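PDB 5DX9: trehalose-6-phosphate phosphatase from Cryptococcus neoformans, which belongs to the trehalose-phosphatase family of the HAD clan and binds a magnesium ion and a glycan. Local coordinates for residues 267-279 against 283-295. Sequence-based numbering, arbitrary orientation.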
loop_
_atom_site.group_PDB
_atom_site.type_symbol
_atom_site.label_atom_id
_atom_site.label_comp_id
_atom_site.label_asym_id
_atom_site.label_seq_id
_atom_site.Cartn_x
_atom_site.Cartn_y
_atom_site.Cartn_z
ATOM N N SER A 267 -14.868 -13.797 -0.656
ATOM C CA SER A 267 -13.465 -14.195 -0.790
ATOM C C SER A 267 -13.078 -14.541 -2.224
ATOM O O SER A 267 -11.964 -14.255 -2.666
ATOM C CB SER A 267 -13.163 -15.387 0.121
ATOM O OG SER A 267 -13.565 -16.603 -0.483
ATOM N N LYS A 268 -14.010 -15.147 -2.946
ATOM C CA LYS A 268 -13.777 -15.548 -4.325
ATOM C C LYS A 268 -13.565 -14.323 -5.214
ATOM O O LYS A 268 -12.971 -14.416 -6.288
ATOM C CB LYS A 268 -14.954 -16.389 -4.826
ATOM C CG LYS A 268 -14.600 -17.452 -5.845
ATOM C CD LYS A 268 -15.799 -18.360 -6.080
ATOM C CE LYS A 268 -15.590 -19.285 -7.263
ATOM N NZ LYS A 268 -16.828 -20.054 -7.572
ATOM N N GLY A 269 -14.044 -13.173 -4.748
ATOM C CA GLY A 269 -13.897 -11.930 -5.482
ATOM C C GLY A 269 -12.639 -11.141 -5.149
ATOM O O GLY A 269 -12.375 -10.103 -5.759
ATOM N N VAL A 270 -11.859 -11.626 -4.185
ATOM C CA VAL A 270 -10.653 -10.916 -3.754
ATOM C C VAL A 270 -9.407 -11.520 -4.395
ATOM O O VAL A 270 -9.110 -12.703 -4.211
ATOM C CB VAL A 270 -10.486 -10.939 -2.217
ATOM C CG1 VAL A 270 -9.193 -10.232 -1.804
ATOM C CG2 VAL A 270 -11.688 -10.305 -1.536
ATOM N N PHE A 271 -8.687 -10.701 -5.151
ATOM C CA PHE A 271 -7.458 -11.146 -5.793
ATOM C C PHE A 271 -6.234 -10.456 -5.191
ATOM O O PHE A 271 -5.698 -9.502 -5.758
ATOM C CB PHE A 271 -7.530 -10.899 -7.299
ATOM C CG PHE A 271 -8.533 -11.772 -8.003
ATOM C CD1 PHE A 271 -8.124 -12.909 -8.682
ATOM C CD2 PHE A 271 -9.884 -11.467 -7.968
ATOM C CE1 PHE A 271 -9.044 -13.718 -9.326
ATOM C CE2 PHE A 271 -10.810 -12.276 -8.609
ATOM C CZ PHE A 271 -10.387 -13.403 -9.287
ATOM N N ALA A 272 -5.798 -10.952 -4.036
ATOM C CA ALA A 272 -4.624 -10.408 -3.364
ATOM C C ALA A 272 -3.356 -10.989 -3.971
ATOM O O ALA A 272 -3.114 -12.195 -3.897
ATOM C CB ALA A 272 -4.684 -10.690 -1.871
ATOM N N THR A 273 -2.548 -10.120 -4.565
ATOM C CA THR A 273 -1.392 -10.554 -5.329
ATOM C C THR A 273 -0.095 -9.941 -4.808
ATOM O O THR A 273 0.066 -8.720 -4.777
ATOM C CB THR A 273 -1.556 -10.199 -6.823
ATOM O OG1 THR A 273 -2.803 -10.721 -7.303
ATOM C CG2 THR A 273 -0.425 -10.786 -7.639
ATOM N N THR A 274 0.829 -10.797 -4.390
ATOM C CA THR A 274 2.158 -10.336 -4.028
ATOM C C THR A 274 3.055 -10.372 -5.254
ATOM O O THR A 274 2.830 -11.161 -6.169
ATOM C CB THR A 274 2.788 -11.190 -2.910
ATOM O OG1 THR A 274 3.981 -10.548 -2.437
ATOM C CG2 THR A 274 3.131 -12.591 -3.420
ATOM N N VAL A 275 4.062 -9.504 -5.277
ATOM C CA VAL A 275 5.084 -9.567 -6.313
ATOM C C VAL A 275 6.318 -10.270 -5.753
ATOM O O VAL A 275 6.905 -9.832 -4.761
ATOM C CB VAL A 275 5.469 -8.173 -6.840
ATOM C CG1 VAL A 275 6.482 -8.303 -7.968
ATOM C CG2 VAL A 275 4.236 -7.428 -7.321
ATOM N N GLY A 276 6.694 -11.370 -6.394
ATOM C CA GLY A 276 7.783 -12.212 -5.937
ATOM C C GLY A 276 7.612 -13.614 -6.494
ATOM O O GLY A 276 6.713 -13.851 -7.301
ATOM N N PRO A 277 8.468 -14.552 -6.062
ATOM C CA PRO A 277 8.452 -15.931 -6.564
ATOM C C PRO A 277 7.379 -16.798 -5.909
ATOM O O PRO A 277 6.910 -16.478 -4.816
ATOM C CB PRO A 277 9.848 -16.441 -6.207
ATOM C CG PRO A 277 10.190 -15.697 -4.959
ATOM C CD PRO A 277 9.543 -14.335 -5.078
ATOM N N PRO A 278 6.994 -17.890 -6.583
ATOM C CA PRO A 278 6.001 -18.858 -6.101
ATOM C C PRO A 278 6.253 -19.287 -4.655
ATOM O O PRO A 278 5.309 -19.480 -3.891
ATOM C CB PRO A 278 6.178 -20.040 -7.058
ATOM C CG PRO A 278 6.693 -19.422 -8.320
ATOM C CD PRO A 278 7.554 -18.269 -7.893
ATOM N N ALA A 279 7.521 -19.412 -4.281
ATOM C CA ALA A 279 7.869 -19.925 -2.964
ATOM C C ALA A 279 7.687 -18.874 -1.871
ATOM O O ALA A 279 7.705 -19.203 -0.686
ATOM C CB ALA A 279 9.303 -20.450 -2.964
ATOM N N LEU A 283 0.476 -13.595 2.702
ATOM C CA LEU A 283 -0.946 -13.694 3.012
ATOM C C LEU A 283 -1.782 -13.413 1.766
ATOM O O LEU A 283 -3.011 -13.493 1.799
ATOM C CB LEU A 283 -1.326 -12.733 4.136
ATOM C CG LEU A 283 -0.780 -13.083 5.519
ATOM C CD1 LEU A 283 -1.061 -11.959 6.507
ATOM C CD2 LEU A 283 -1.382 -14.393 6.008
ATOM N N ALA A 284 -1.108 -13.070 0.673
ATOM C CA ALA A 284 -1.776 -12.922 -0.613
ATOM C C ALA A 284 -2.237 -14.287 -1.110
ATOM O O ALA A 284 -1.700 -15.315 -0.705
ATOM C CB ALA A 284 -0.856 -12.268 -1.629
ATOM N N GLY A 285 -3.239 -14.297 -1.979
ATOM C CA GLY A 285 -3.728 -15.542 -2.538
ATOM C C GLY A 285 -2.996 -15.907 -3.814
ATOM O O GLY A 285 -3.015 -17.064 -4.231
ATOM N N TRP A 286 -2.352 -14.917 -4.432
ATOM C CA TRP A 286 -1.673 -15.100 -5.715
ATOM C C TRP A 286 -0.299 -14.435 -5.754
ATOM O O TRP A 286 0.086 -13.722 -4.827
ATOM C CB TRP A 286 -2.519 -14.535 -6.861
ATOM C CG TRP A 286 -3.935 -14.990 -6.868
ATOM C CD1 TRP A 286 -4.993 -14.380 -6.259
ATOM C CD2 TRP A 286 -4.461 -16.147 -7.524
ATOM N NE1 TRP A 286 -6.145 -15.092 -6.487
ATOM C CE2 TRP A 286 -5.845 -16.180 -7.264
ATOM C CE3 TRP A 286 -3.894 -17.165 -8.297
ATOM C CZ2 TRP A 286 -6.671 -17.187 -7.756
ATOM C CZ3 TRP A 286 -4.717 -18.163 -8.785
ATOM C CH2 TRP A 286 -6.089 -18.168 -8.512
ATOM N N HIS A 287 0.427 -14.656 -6.847
ATOM C CA HIS A 287 1.684 -13.954 -7.070
ATOM C C HIS A 287 1.910 -13.654 -8.540
ATOM O O HIS A 287 1.304 -14.264 -9.426
ATOM C CB HIS A 287 2.878 -14.757 -6.537
ATOM C CG HIS A 287 3.344 -15.841 -7.463
ATOM N ND1 HIS A 287 2.928 -17.153 -7.342
ATOM C CD2 HIS A 287 4.185 -15.809 -8.522
ATOM C CE1 HIS A 287 3.497 -17.880 -8.287
ATOM N NE2 HIS A 287 4.262 -17.093 -9.019
ATOM N N VAL A 288 2.799 -12.697 -8.769
ATOM C CA VAL A 288 3.368 -12.417 -10.073
ATOM C C VAL A 288 4.847 -12.134 -9.830
ATOM O O VAL A 288 5.198 -11.525 -8.821
ATOM C CB VAL A 288 2.675 -11.232 -10.761
ATOM C CG1 VAL A 288 3.520 -10.710 -11.909
ATOM C CG2 VAL A 288 1.296 -11.647 -11.246
ATOM N N THR A 289 5.715 -12.594 -10.723
ATOM C CA THR A 289 7.151 -12.535 -10.456
ATOM C C THR A 289 7.740 -11.130 -10.573
ATOM O O THR A 289 8.659 -10.779 -9.835
ATOM C CB THR A 289 7.933 -13.469 -11.397
ATOM O OG1 THR A 289 7.460 -13.308 -12.738
ATOM C CG2 THR A 289 7.751 -14.913 -10.974
ATOM N N CYS A 290 7.204 -10.332 -11.491
ATOM C CA CYS A 290 7.766 -9.021 -11.797
ATOM C C CYS A 290 6.698 -7.937 -11.796
ATOM O O CYS A 290 5.523 -8.212 -12.052
ATOM C CB CYS A 290 8.467 -9.053 -13.159
ATOM S SG CYS A 290 9.701 -10.353 -13.334
ATOM N N PRO A 291 7.105 -6.690 -11.513
ATOM C CA PRO A 291 6.176 -5.560 -11.580
ATOM C C PRO A 291 5.631 -5.410 -12.993
ATOM O O PRO A 291 4.481 -5.020 -13.174
ATOM C CB PRO A 291 7.045 -4.355 -11.193
ATOM C CG PRO A 291 8.248 -4.941 -10.523
ATOM C CD PRO A 291 8.472 -6.258 -11.178
ATOM N N GLU A 292 6.459 -5.727 -13.985
ATOM C CA GLU A 292 6.063 -5.595 -15.380
ATOM C C GLU A 292 4.882 -6.507 -15.709
ATOM O O GLU A 292 4.029 -6.156 -16.524
ATOM C CB GLU A 292 7.239 -5.903 -16.309
ATOM C CG GLU A 292 8.339 -4.842 -16.321
ATOM C CD GLU A 292 9.384 -5.042 -15.232
ATOM O OE1 GLU A 292 9.049 -5.560 -14.147
ATOM O OE2 GLU A 292 10.555 -4.680 -15.471
ATOM N N GLU A 293 4.836 -7.675 -15.074
ATOM C CA GLU A 293 3.756 -8.625 -15.322
ATOM C C GLU A 293 2.468 -8.153 -14.659
ATOM O O GLU A 293 1.371 -8.477 -15.115
ATOM C CB GLU A 293 4.127 -10.023 -14.817
ATOM C CG GLU A 293 5.317 -10.659 -15.521
ATOM C CD GLU A 293 5.547 -12.103 -15.092
ATOM O OE1 GLU A 293 4.744 -12.628 -14.291
ATOM O OE2 GLU A 293 6.530 -12.715 -15.562
ATOM N N VAL A 294 2.602 -7.390 -13.579
ATOM C CA VAL A 294 1.438 -6.800 -12.937
ATOM C C VAL A 294 0.749 -5.848 -13.904
ATOM O O VAL A 294 -0.477 -5.832 -14.007
ATOM C CB VAL A 294 1.805 -6.036 -11.654
ATOM C CG1 VAL A 294 0.610 -5.241 -11.165
ATOM C CG2 VAL A 294 2.285 -6.997 -10.579
ATOM N N VAL A 295 1.549 -5.060 -14.617
ATOM C CA VAL A 295 1.021 -4.107 -15.588
ATOM C C VAL A 295 0.466 -4.809 -16.820
ATOM O O VAL A 295 -0.639 -4.506 -17.266
ATOM C CB VAL A 295 2.096 -3.102 -16.035
ATOM C CG1 VAL A 295 1.587 -2.263 -17.200
ATOM C CG2 VAL A 295 2.509 -2.223 -14.868
HETATM O O HOH W 1 -8.990 -15.108 -5.387
#
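Thr-274 grips the neighbouring strand through its backbone N and O: its N donates to Trp-286 O (3.0 Å), and its O accepts from Val-288 N (3.0 Å). Gly-276 N to Val-288 O (2.9 Å) continues this parallel ladder, in which Thr-273, Thr-274 and Val-275 pair with Trp-286, His-287 and Val-288. Packing is tight on the face carrying Thr-273 and Val-275. Val-275 lays CG1 against Val-288 O, a placement set by chi1 of -177°, which turns that methyl away from its own N, while Val-275 CG2 meets Val-294 CG2 at 3.8 Å, tying helix 291-306 to the sheet. The ladder adds strand 286-288 as one edge of the mixed, largely parallel sheet of this HAD-clan fold, with strand 206-211 on the other flank of strand 270-275.

The Trp-286 end is looser. Phe-271 and the indole five-membered ring are nearly parallel (16°) but displaced until they hardly overlap, centroids 5.5 Å distant; a water in the indole plane accepts from Trp-286 NE1 and donates to Val-270 O (2.7 Å). At the other end packing is close again: exposed Pro-278 sets its CA over one face of buried His-287, a CH-pi contact 3.8 Å from the ring centroid, and His-287 ND1 is hydrogen-bonded to Thr-3 OG1.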